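Local structure of putative phytoene/squalene synthase YisP (Bacillus subtilis subsp. subtilis, 3WE9) at residues A[14-19]-A[40-45]; A[20-25]-A[47-52]; A[99-104]-A[133-138]; A[139-144]-A[225-230]. The protein hydrolyses farnesyl diphosphate to farnesol and diphosphate, an activity that supports biofilm formation, and has the all-helical build of the phytoene/squalene synthase family. All blocks are in the same frame, centred on the assembly; numbering follows the deposited sequence.

How the interactions relate
The chain is all-helical. The segments of interactions 1 and 2 alternate along it; interactions 3 and 4 follow in turn. Interactions 1 and 2 are successive turns of one crossing, helix 6-25 over helix 38-54, with centres about 8 Å apart. Interaction 3 sets helix 98-107 against helix 118-140, and its centre lies about 15 Å from that of interaction 2. Interaction 4 comes at the end of helix 118-140, where the chain meets the start of helix 228-250. Helix 38-54 ties the set together: Cys-51 SG lies 3.6 Å from Met-135 SD, and Ala-43 CB lies 3.6 Å from Ile-139 CD1. Only interaction 4 reaches a late helix of the synthase-type bundle.

Interaction 1: residues A[14-19]-A[40-45]; sequences AYQQCG and QRQASW
A helix-helix crossing in the all-alpha terpenoid synthase fold brings Tyr-15, Cys-18 and Gly-19 of helix 6-25 against Gln-42 and Trp-45 of helix 38-54. The local axes approach to 8.6 Å and cross at 69°. Each helix offers the other a ring. Gln-42 lies over one face of the Tyr-15 ring: its CB is 3.9 Å from the ring centroid, and its amide NE2 is 3.6 Å from Tyr-15 CD2. The amide plane is tilted 27° from the ring. Trp-45 returns the contact. With its CG anti to the carbonyl carbon (chi1 -66°), the indole lies against Gly-19. Gly-19 CA rests over one face, 3.8 Å from the centroid of the six-membered ring, in a CH-pi contact. A side chain at Gly-19 would run into Trp-45 CE3, and the backbones come close here, CA to CA 5.3 Å between Gly-19 and Trp-45. Gln-16 bends at chi2, and its NE2 lies at the indole edge, 3.8 Å from Trp-45 CZ3. Beyond the pair, Trp-45 meets the Phe-30 ring and Tyr-15 meets His-89. A glycine CA set on an indole face marks this close helix crossing, between two helices of the squalene/phytoene synthase bundle.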
# COMPACT_ATOMS: atom_id res chain seq x y z
N ALA A 14 0.71 -17.65 -15.14
CA ALA A 14 1.45 -16.89 -14.14
C ALA A 14 0.68 -15.66 -13.68
O ALA A 14 0.71 -15.31 -12.50
CB ALA A 14 2.81 -16.49 -14.69
N TYR A 15 -0.01 -14.99 -14.61
CA TYR A 15 -0.78 -13.80 -14.26
C TYR A 15 -1.93 -14.17 -13.31
O TYR A 15 -2.14 -13.51 -12.29
CB TYR A 15 -1.37 -13.14 -15.51
CG TYR A 15 -0.52 -12.04 -16.13
CD1 TYR A 15 -0.06 -10.97 -15.36
CD2 TYR A 15 -0.24 -12.03 -17.50
CE1 TYR A 15 0.65 -9.90 -15.94
CE2 TYR A 15 0.46 -10.97 -18.09
CZ TYR A 15 0.90 -9.91 -17.30
OH TYR A 15 1.57 -8.85 -17.88
N GLN A 16 -2.68 -15.20 -13.66
CA GLN A 16 -3.80 -15.64 -12.83
C GLN A 16 -3.33 -15.95 -11.42
O GLN A 16 -4.01 -15.64 -10.45
CB GLN A 16 -4.46 -16.88 -13.43
CG GLN A 16 -5.34 -16.56 -14.62
CD GLN A 16 -6.23 -15.36 -14.34
OE1 GLN A 16 -6.98 -15.34 -13.36
NE2 GLN A 16 -6.16 -14.36 -15.21
N GLN A 17 -2.15 -16.55 -11.31
CA GLN A 17 -1.61 -16.87 -10.01
C GLN A 17 -1.22 -15.58 -9.30
O GLN A 17 -1.31 -15.49 -8.07
CB GLN A 17 -0.43 -17.82 -10.17
CG GLN A 17 -0.83 -19.11 -10.87
CD GLN A 17 0.28 -20.12 -10.96
OE1 GLN A 17 0.10 -21.21 -11.51
NE2 GLN A 17 1.45 -19.78 -10.42
N CYS A 18 -0.79 -14.58 -10.06
CA CYS A 18 -0.43 -13.30 -9.46
C CYS A 18 -1.70 -12.71 -8.86
O CYS A 18 -1.67 -12.09 -7.80
CB CYS A 18 0.15 -12.34 -10.51
SG CYS A 18 1.86 -12.68 -10.99
N GLY A 19 -2.83 -12.92 -9.55
CA GLY A 19 -4.11 -12.41 -9.08
C GLY A 19 -4.62 -13.12 -7.84
O GLY A 19 -5.26 -12.51 -6.98
N GLN A 40 -4.16 -3.90 -18.04
CA GLN A 40 -3.59 -3.13 -16.93
C GLN A 40 -3.77 -3.86 -15.59
O GLN A 40 -2.86 -3.91 -14.76
CB GLN A 40 -4.24 -1.75 -16.86
CG GLN A 40 -3.74 -0.75 -17.92
CD GLN A 40 -4.45 -0.87 -19.26
OE1 GLN A 40 -5.19 -1.81 -19.51
NE2 GLN A 40 -4.20 0.10 -20.13
N ARG A 41 -4.95 -4.44 -15.39
CA ARG A 41 -5.28 -5.16 -14.16
C ARG A 41 -4.27 -6.27 -13.88
O ARG A 41 -3.68 -6.34 -12.79
CB ARG A 41 -6.68 -5.78 -14.29
CG ARG A 41 -7.21 -6.47 -13.03
CD ARG A 41 -8.51 -7.21 -13.35
NE ARG A 41 -9.41 -6.37 -14.14
CZ ARG A 41 -10.26 -6.83 -15.06
NH1 ARG A 41 -10.33 -8.13 -15.31
NH2 ARG A 41 -11.02 -5.99 -15.74
N GLN A 42 -4.06 -7.14 -14.86
CA GLN A 42 -3.13 -8.24 -14.70
C GLN A 42 -1.71 -7.74 -14.47
O GLN A 42 -0.97 -8.31 -13.66
CB GLN A 42 -3.20 -9.16 -15.93
CG GLN A 42 -4.54 -9.87 -16.01
CD GLN A 42 -4.58 -10.98 -17.05
OE1 GLN A 42 -5.42 -11.87 -16.98
NE2 GLN A 42 -3.67 -10.91 -18.01
N ALA A 43 -1.34 -6.66 -15.15
CA ALA A 43 -0.01 -6.08 -14.97
C ALA A 43 0.14 -5.63 -13.52
O ALA A 43 1.18 -5.83 -12.91
CB ALA A 43 0.16 -4.88 -15.91
N SER A 44 -0.91 -5.03 -12.98
CA SER A 44 -0.88 -4.57 -11.59
C SER A 44 -0.72 -5.75 -10.64
O SER A 44 -0.02 -5.65 -9.64
CB SER A 44 -2.16 -3.80 -11.25
OG SER A 44 -2.21 -2.58 -11.98
N TRP A 45 -1.40 -6.86 -10.94
CA TRP A 45 -1.29 -8.04 -10.10
C TRP A 45 0.18 -8.47 -10.05
O TRP A 45 0.71 -8.78 -8.99
CB TRP A 45 -2.10 -9.21 -10.66
CG TRP A 45 -3.60 -9.03 -10.67
CD1 TRP A 45 -4.33 -8.10 -9.99
CD2 TRP A 45 -4.53 -9.83 -11.40
NE1 TRP A 45 -5.67 -8.28 -10.24
CE2 TRP A 45 -5.82 -9.34 -11.10
CE3 TRP A 45 -4.40 -10.92 -12.26
CZ2 TRP A 45 -6.98 -9.90 -11.65
CZ3 TRP A 45 -5.56 -11.49 -12.81
CH2 TRP A 45 -6.83 -10.97 -12.49

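Interaction 2: residues A[20-25]-A[47-52]; sequences QIVGEY and VLSFCH
The rings of Tyr-25 and His-52 form an offset stack, their planes 20° apart and their centroids 4.0 Å apart. His-52 NE2 lies over one face of the tyrosine, toward the rim and 3.1 Å from Tyr-25 CD2. On the opposite face is the carboxylate carbon of Glu-24, and Ile-21 CG2 sits at the ring edge. In return, Tyr-25 CD2 lies over one face of the imidazole. The stack closes the crossing of helices 6-25 and 38-54 in the helical bundle of the synthase fold, at the C-terminal end of helix 6-25. The local axes cross at 63°. The imidazole reaches the tyrosine with CG anti to the backbone N (chi1 177°). Ile-21 CG2 also touches this ring, 3.9 Å from His-52 CD2. An alanine in place of His-52 would probably leave the Tyr-25 ring without its stacking partner and open a gap beside Ile-21. One turn back, a valine methyl does the touching. Val-22 CG2 meets both Leu-48 CB, at 3.9 Å, and the Ser-49 hydroxyl. That hydroxyl is hydrogen-bonded to Trp-45 O, within its own helix. Val-22 also leans on Phe-30 and Leu-48 on Leu-33, both of helix 27-33, while Ile-21 packs on Leu-83. The methyl group Val-22 CG2 comes to 3.5 Å from Ser-49 OG.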
# COMPACT_ATOMS: atom_id res chain seq x y z
N GLN A 20 -4.35 -14.42 -7.75
CA GLN A 20 -4.77 -15.23 -6.60
C GLN A 20 -4.04 -14.70 -5.36
O GLN A 20 -4.63 -14.53 -4.30
CB GLN A 20 -4.38 -16.70 -6.82
CG GLN A 20 -4.77 -17.27 -8.17
CD GLN A 20 -6.18 -17.83 -8.20
OE1 GLN A 20 -7.15 -17.13 -7.89
NE2 GLN A 20 -6.31 -19.09 -8.59
N ILE A 21 -2.75 -14.45 -5.53
CA ILE A 21 -1.89 -13.93 -4.47
C ILE A 21 -2.39 -12.59 -3.93
O ILE A 21 -2.69 -12.46 -2.75
CB ILE A 21 -0.44 -13.74 -4.98
CG1 ILE A 21 0.22 -15.10 -5.19
CG2 ILE A 21 0.36 -12.89 -4.00
CD1 ILE A 21 1.65 -15.02 -5.70
N VAL A 22 -2.46 -11.60 -4.81
CA VAL A 22 -2.91 -10.27 -4.41
C VAL A 22 -4.30 -10.35 -3.80
O VAL A 22 -4.59 -9.70 -2.81
CB VAL A 22 -2.93 -9.29 -5.61
CG1 VAL A 22 -3.38 -7.91 -5.15
CG2 VAL A 22 -1.54 -9.22 -6.25
N GLY A 23 -5.16 -11.17 -4.40
CA GLY A 23 -6.51 -11.30 -3.89
C GLY A 23 -6.54 -11.86 -2.48
O GLY A 23 -7.45 -11.58 -1.71
N GLU A 24 -5.52 -12.64 -2.15
CA GLU A 24 -5.43 -13.25 -0.83
C GLU A 24 -4.78 -12.37 0.22
O GLU A 24 -5.26 -12.27 1.35
CB GLU A 24 -4.67 -14.58 -0.92
CG GLU A 24 -4.66 -15.37 0.37
CD GLU A 24 -3.99 -16.72 0.22
OE1 GLU A 24 -4.36 -17.47 -0.70
OE2 GLU A 24 -3.09 -17.03 1.04
N TYR A 25 -3.68 -11.72 -0.15
CA TYR A 25 -2.95 -10.87 0.78
C TYR A 25 -3.27 -9.37 0.74
O TYR A 25 -2.70 -8.59 1.51
CB TYR A 25 -1.45 -11.08 0.57
CG TYR A 25 -1.02 -12.51 0.84
CD1 TYR A 25 -1.08 -13.04 2.13
CD2 TYR A 25 -0.59 -13.34 -0.20
CE1 TYR A 25 -0.71 -14.36 2.38
CE2 TYR A 25 -0.22 -14.66 0.04
CZ TYR A 25 -0.29 -15.17 1.34
OH TYR A 25 0.07 -16.47 1.58
N VAL A 47 2.91 -6.69 -10.56
CA VAL A 47 3.70 -5.73 -9.79
C VAL A 47 3.52 -5.93 -8.28
O VAL A 47 4.51 -6.00 -7.55
CB VAL A 47 3.33 -4.28 -10.16
CG1 VAL A 47 3.98 -3.30 -9.18
CG2 VAL A 47 3.78 -3.98 -11.58
N LEU A 48 2.28 -6.03 -7.83
CA LEU A 48 2.04 -6.21 -6.40
C LEU A 48 2.43 -7.60 -5.91
O LEU A 48 2.81 -7.77 -4.75
CB LEU A 48 0.57 -5.92 -6.06
CG LEU A 48 0.13 -4.46 -6.28
CD1 LEU A 48 -1.25 -4.26 -5.67
CD2 LEU A 48 1.13 -3.51 -5.65
N SER A 49 2.33 -8.61 -6.78
CA SER A 49 2.73 -9.96 -6.40
C SER A 49 4.23 -9.91 -6.13
O SER A 49 4.72 -10.51 -5.17
CB SER A 49 2.43 -10.95 -7.53
OG SER A 49 1.04 -11.20 -7.64
N PHE A 50 4.94 -9.20 -7.00
CA PHE A 50 6.38 -9.02 -6.86
C PHE A 50 6.67 -8.41 -5.50
O PHE A 50 7.55 -8.88 -4.77
CB PHE A 50 6.91 -8.09 -7.96
CG PHE A 50 8.29 -7.55 -7.67
CD1 PHE A 50 9.42 -8.33 -7.91
CD2 PHE A 50 8.45 -6.28 -7.13
CE1 PHE A 50 10.69 -7.84 -7.61
CE2 PHE A 50 9.71 -5.78 -6.83
CZ PHE A 50 10.84 -6.56 -7.07
N CYS A 51 5.94 -7.35 -5.16
CA CYS A 51 6.11 -6.67 -3.89
C CYS A 51 5.89 -7.63 -2.72
O CYS A 51 6.72 -7.71 -1.81
CB CYS A 51 5.14 -5.49 -3.79
SG CYS A 51 5.57 -4.09 -4.87
N HIS A 52 4.78 -8.36 -2.74
CA HIS A 52 4.47 -9.31 -1.68
C HIS A 52 5.59 -10.34 -1.56
O HIS A 52 6.10 -10.59 -0.46
CB HIS A 52 3.15 -10.04 -1.96
CG HIS A 52 2.81 -11.08 -0.95
ND1 HIS A 52 2.46 -10.77 0.35
CD2 HIS A 52 2.78 -12.43 -1.03
CE1 HIS A 52 2.23 -11.89 1.02
NE2 HIS A 52 2.42 -12.91 0.20

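Interaction 3: residues A[99-104]-A[133-138]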
# COMPACT_ATOMS: atom_id res chain seq x y z
N GLU A 99 14.26 1.15 -11.49
CA GLU A 99 14.62 1.82 -10.23
C GLU A 99 13.72 1.54 -9.02
O GLU A 99 14.18 1.04 -8.00
CB GLU A 99 14.72 3.34 -10.45
CG GLU A 99 15.91 3.80 -11.29
CD GLU A 99 15.91 3.22 -12.70
OE1 GLU A 99 14.85 3.26 -13.36
OE2 GLU A 99 16.98 2.74 -13.15
N PRO A 100 12.41 1.86 -9.12
CA PRO A 100 11.53 1.60 -7.97
C PRO A 100 11.53 0.15 -7.48
O PRO A 100 11.37 -0.11 -6.29
CB PRO A 100 10.16 2.06 -8.48
CG PRO A 100 10.26 1.87 -9.97
CD PRO A 100 11.65 2.38 -10.26
N PHE A 101 11.71 -0.79 -8.41
CA PHE A 101 11.74 -2.20 -8.04
C PHE A 101 13.00 -2.48 -7.22
O PHE A 101 12.96 -3.25 -6.25
CB PHE A 101 11.71 -3.07 -9.30
CG PHE A 101 10.39 -3.02 -10.03
CD1 PHE A 101 9.31 -3.78 -9.60
CD2 PHE A 101 10.23 -2.17 -11.11
CE1 PHE A 101 8.07 -3.70 -10.25
CE2 PHE A 101 9.00 -2.07 -11.77
CZ PHE A 101 7.92 -2.84 -11.33
N ARG A 102 14.11 -1.86 -7.61
CA ARG A 102 15.37 -2.04 -6.90
C ARG A 102 15.20 -1.42 -5.52
O ARG A 102 15.49 -2.05 -4.50
CB ARG A 102 16.51 -1.33 -7.63
CG ARG A 102 16.71 -1.79 -9.07
CD ARG A 102 17.77 -0.94 -9.76
NE ARG A 102 17.90 -1.27 -11.18
CZ ARG A 102 18.24 -2.46 -11.64
NH1 ARG A 102 18.49 -3.46 -10.80
NH2 ARG A 102 18.35 -2.66 -12.95
N GLU A 103 14.72 -0.18 -5.50
CA GLU A 103 14.48 0.56 -4.26
C GLU A 103 13.72 -0.30 -3.26
O GLU A 103 14.13 -0.43 -2.11
CB GLU A 103 13.68 1.83 -4.56
CG GLU A 103 14.53 3.07 -4.76
CD GLU A 103 14.83 3.77 -3.44
OE1 GLU A 103 15.54 3.17 -2.59
OE2 GLU A 103 14.36 4.91 -3.25
N PHE A 104 12.62 -0.88 -3.71
CA PHE A 104 11.78 -1.72 -2.86
C PHE A 104 12.57 -2.89 -2.28
O PHE A 104 12.50 -3.15 -1.08
CB PHE A 104 10.58 -2.23 -3.67
CG PHE A 104 9.52 -2.89 -2.83
CD1 PHE A 104 9.64 -4.22 -2.45
CD2 PHE A 104 8.41 -2.17 -2.40
CE1 PHE A 104 8.66 -4.83 -1.66
CE2 PHE A 104 7.42 -2.77 -1.62
CZ PHE A 104 7.55 -4.10 -1.25
N GLY A 133 4.07 2.72 -5.74
CA GLY A 133 3.25 3.67 -6.48
C GLY A 133 3.92 4.04 -7.79
O GLY A 133 3.27 4.15 -8.83
N LEU A 134 5.24 4.23 -7.74
CA LEU A 134 5.98 4.57 -8.95
C LEU A 134 6.01 3.36 -9.89
O LEU A 134 5.95 3.51 -11.11
CB LEU A 134 7.41 5.00 -8.60
CG LEU A 134 8.20 5.67 -9.73
CD1 LEU A 134 7.44 6.88 -10.26
CD2 LEU A 134 9.58 6.09 -9.21
N MET A 135 6.11 2.16 -9.33
CA MET A 135 6.11 0.94 -10.14
C MET A 135 4.86 0.90 -11.01
O MET A 135 4.91 0.57 -12.19
CB MET A 135 6.09 -0.30 -9.26
CG MET A 135 7.33 -0.58 -8.44
SD MET A 135 6.99 -2.02 -7.40
CE MET A 135 8.01 -1.63 -5.93
N LEU A 136 3.73 1.23 -10.39
CA LEU A 136 2.43 1.21 -11.05
C LEU A 136 2.08 2.37 -11.96
O LEU A 136 1.17 2.25 -12.78
CB LEU A 136 1.33 1.09 -9.99
CG LEU A 136 1.32 -0.16 -9.11
CD1 LEU A 136 0.26 0.01 -8.02
CD2 LEU A 136 1.03 -1.40 -9.95
N LEU A 137 2.78 3.49 -11.81
CA LEU A 137 2.48 4.69 -12.61
C LEU A 137 2.24 4.46 -14.10
O LEU A 137 1.23 4.91 -14.65
CB LEU A 137 3.57 5.75 -12.41
CG LEU A 137 3.33 7.10 -13.08
CD1 LEU A 137 2.02 7.70 -12.59
CD2 LEU A 137 4.50 8.04 -12.77
N PRO A 138 3.18 3.77 -14.78
CA PRO A 138 3.01 3.53 -16.22
C PRO A 138 1.77 2.71 -16.56
O PRO A 138 1.27 2.76 -17.69
CB PRO A 138 4.30 2.80 -16.60
CG PRO A 138 5.29 3.32 -15.60
CD PRO A 138 4.49 3.30 -14.32
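Met-135 threads between Phe-101 and Phe-104, and its chain carries most of this contact. Its CG lies over the centre of the Phe-101 ring, 3.7 Å from the centroid and 14° off the ring normal, a CH-pi contact. The sulfur follows toward the rim: SD is 3.5 Å from Phe-101 CE1 and approaches the ring obliquely, a Met-aromatic contact. The two side chains are set at a slant to each other. The chain bends at chi3 (-148°), and CE meets Phe-104, 3.5 Å from its CB. Here methionine and phenylalanine cross at about a right angle. Pro-100 and Met-135 instead lie side by side, pointing opposite ways, with Pro-100 CB 3.9 Å from Met-135 CG. The same proline carbon touches Leu-134 CB at 4.0 Å. The side chains that meet are apolar. They join an antiparallel helix pair of the all-alpha synthase bundle: the local axes come to 8.9 Å at closest, with 157° between their directions. Phe-101 also meets Phe-50 and Phe-87 edge-to-face. Helix 38-54 flanks the pair, where Val-47 and Cys-51 touch Met-135 and Cys-51 touches Phe-104. Helix 145-165 packs on Leu-134 through Lys-149.

Interaction 4: residues A[139-144]-A[225-230]; sequences ILTRRK and LFPQYS
This is a helix-end and loop contact: Leu-140, Thr-141 and Arg-142, where helix 118-140 runs out, meet Pro-227, just before helix 228-250, and Tyr-229 and Ser-230 in its first turn. Ser-230 OG donates a hydrogen bond to Leu-140 O at 2.7 Å, in the carbonyl plane and on a lone pair, with a C=O to donor angle of 139°. The serine hydroxyl sits between the backbone N and the carbonyl carbon (chi1 65°). The same carbonyl oxygen is also touched by Pro-227 CG at 3.2 Å. Tyr-229 lies across the end of the helix. Its CE1 is 3.6 Å from Leu-140 O, and Ile-139 O is at the ring edge. A water bridges the two: it donates to Ile-139 O at 3.0 Å and is hydrogen-bonded to Tyr-229 OH at 2.7 Å. Beyond them, Tyr-229 CE2 lies over one face of the Arg-142 guanidinium, the two planes 39° apart. An alanine in place of Tyr-229 would probably leave the bridging water without its hydroxyl partner and the guanidinium freer to turn. In the loop before helix 228-250, Phe-226 CE1 packs against Leu-140 CB at 4.2 Å. Thr-141 OG1 lies 3.7 Å from Pro-227 CD. Leu-148 of helix 145-165 touches Thr-141, Leu-225 and Phe-226. The arrangement is that of a helix C-terminus whose late carbonyls are met by a serine hydroxyl and a water, at one end of the synthase-type helical bundle.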
# COMPACT_ATOMS: atom_id res chain seq x y z
N ILE A 139 1.28 1.95 -15.59
CA ILE A 139 0.09 1.14 -15.79
C ILE A 139 -1.17 1.99 -15.60
O ILE A 139 -2.16 1.83 -16.32
CB ILE A 139 0.08 -0.05 -14.79
CG1 ILE A 139 1.27 -0.97 -15.07
CG2 ILE A 139 -1.24 -0.81 -14.88
CD1 ILE A 139 1.47 -2.09 -14.05
N LEU A 140 -1.12 2.91 -14.64
CA LEU A 140 -2.25 3.78 -14.34
C LEU A 140 -2.45 4.89 -15.37
O LEU A 140 -3.57 5.36 -15.57
CB LEU A 140 -2.07 4.40 -12.95
CG LEU A 140 -1.85 3.38 -11.83
CD1 LEU A 140 -1.54 4.10 -10.51
CD2 LEU A 140 -3.10 2.52 -11.70
N THR A 141 -1.38 5.30 -16.04
CA THR A 141 -1.52 6.36 -17.02
C THR A 141 -0.47 6.32 -18.12
O THR A 141 0.71 6.13 -17.86
CB THR A 141 -1.47 7.77 -16.37
OG1 THR A 141 -1.69 8.77 -17.38
CG2 THR A 141 -0.10 8.03 -15.75
N ARG A 142 -0.93 6.51 -19.35
CA ARG A 142 -0.07 6.51 -20.52
C ARG A 142 0.41 7.90 -20.91
O ARG A 142 1.49 8.04 -21.49
CB ARG A 142 -0.81 5.87 -21.70
CG ARG A 142 -2.24 6.39 -21.94
CD ARG A 142 -2.70 6.08 -23.37
NE ARG A 142 -4.11 6.37 -23.60
CZ ARG A 142 -5.08 5.46 -23.53
NH1 ARG A 142 -4.79 4.20 -23.22
NH2 ARG A 142 -6.34 5.80 -23.76
N ARG A 143 -0.37 8.93 -20.60
CA ARG A 143 0.01 10.29 -20.97
C ARG A 143 0.58 11.17 -19.85
O ARG A 143 1.80 11.25 -19.67
CB ARG A 143 -1.17 11.01 -21.63
CG ARG A 143 -1.63 10.35 -22.93
CD ARG A 143 -2.74 11.13 -23.63
NE ARG A 143 -3.14 10.46 -24.86
CZ ARG A 143 -2.37 10.33 -25.93
NH1 ARG A 143 -1.13 10.83 -25.93
NH2 ARG A 143 -2.81 9.68 -27.00
N LYS A 144 -0.31 11.83 -19.10
CA LYS A 144 0.08 12.74 -18.02
C LYS A 144 0.84 12.08 -16.87
O LYS A 144 0.47 12.24 -15.70
CB LYS A 144 -1.16 13.42 -17.44
CG LYS A 144 -2.09 14.00 -18.49
CD LYS A 144 -3.24 14.77 -17.86
CE LYS A 144 -4.29 15.09 -18.90
NZ LYS A 144 -3.65 15.54 -20.17
N LEU A 225 -7.15 14.10 -12.84
CA LEU A 225 -6.11 14.04 -13.87
C LEU A 225 -5.83 12.64 -14.39
O LEU A 225 -5.27 12.48 -15.48
CB LEU A 225 -4.80 14.63 -13.35
CG LEU A 225 -4.80 16.11 -12.95
CD1 LEU A 225 -3.42 16.48 -12.45
CD2 LEU A 225 -5.20 16.96 -14.15
N PHE A 226 -6.19 11.62 -13.63
CA PHE A 226 -5.97 10.25 -14.07
C PHE A 226 -6.92 9.93 -15.21
O PHE A 226 -8.03 10.45 -15.26
CB PHE A 226 -6.22 9.26 -12.93
CG PHE A 226 -5.08 9.14 -11.97
CD1 PHE A 226 -4.03 8.26 -12.25
CD2 PHE A 226 -5.04 9.89 -10.80
CE1 PHE A 226 -2.95 8.14 -11.37
CE2 PHE A 226 -3.97 9.77 -9.92
CZ PHE A 226 -2.92 8.90 -10.20
N PRO A 227 -6.50 9.07 -16.15
CA PRO A 227 -7.40 8.73 -17.26
C PRO A 227 -8.62 8.00 -16.71
O PRO A 227 -8.53 7.34 -15.67
CB PRO A 227 -6.53 7.85 -18.16
CG PRO A 227 -5.58 7.21 -17.19
CD PRO A 227 -5.22 8.36 -16.28
N GLN A 228 -9.76 8.12 -17.39
CA GLN A 228 -10.97 7.46 -16.93
C GLN A 228 -10.80 5.98 -16.63
O GLN A 228 -11.38 5.48 -15.66
CB GLN A 228 -12.11 7.64 -17.94
CG GLN A 228 -12.56 9.08 -18.12
CD GLN A 228 -13.30 9.63 -16.90
OE1 GLN A 228 -13.30 10.84 -16.66
NE2 GLN A 228 -13.94 8.75 -16.15
N TYR A 229 -10.01 5.27 -17.43
CA TYR A 229 -9.84 3.84 -17.19
C TYR A 229 -9.18 3.48 -15.86
O TYR A 229 -9.30 2.34 -15.42
CB TYR A 229 -9.08 3.17 -18.36
CG TYR A 229 -7.61 3.54 -18.53
CD1 TYR A 229 -6.62 2.98 -17.71
CD2 TYR A 229 -7.22 4.41 -19.55
CE1 TYR A 229 -5.27 3.29 -17.91
CE2 TYR A 229 -5.87 4.72 -19.75
CZ TYR A 229 -4.91 4.16 -18.94
OH TYR A 229 -3.58 4.48 -19.15
N SER A 230 -8.51 4.43 -15.21
CA SER A 230 -7.88 4.13 -13.92
C SER A 230 -8.38 4.97 -12.73
O SER A 230 -7.94 4.77 -11.59
CB SER A 230 -6.34 4.24 -14.03
OG SER A 230 -5.92 5.57 -14.31
O HOH W 1 -2.08 2.26 -19.31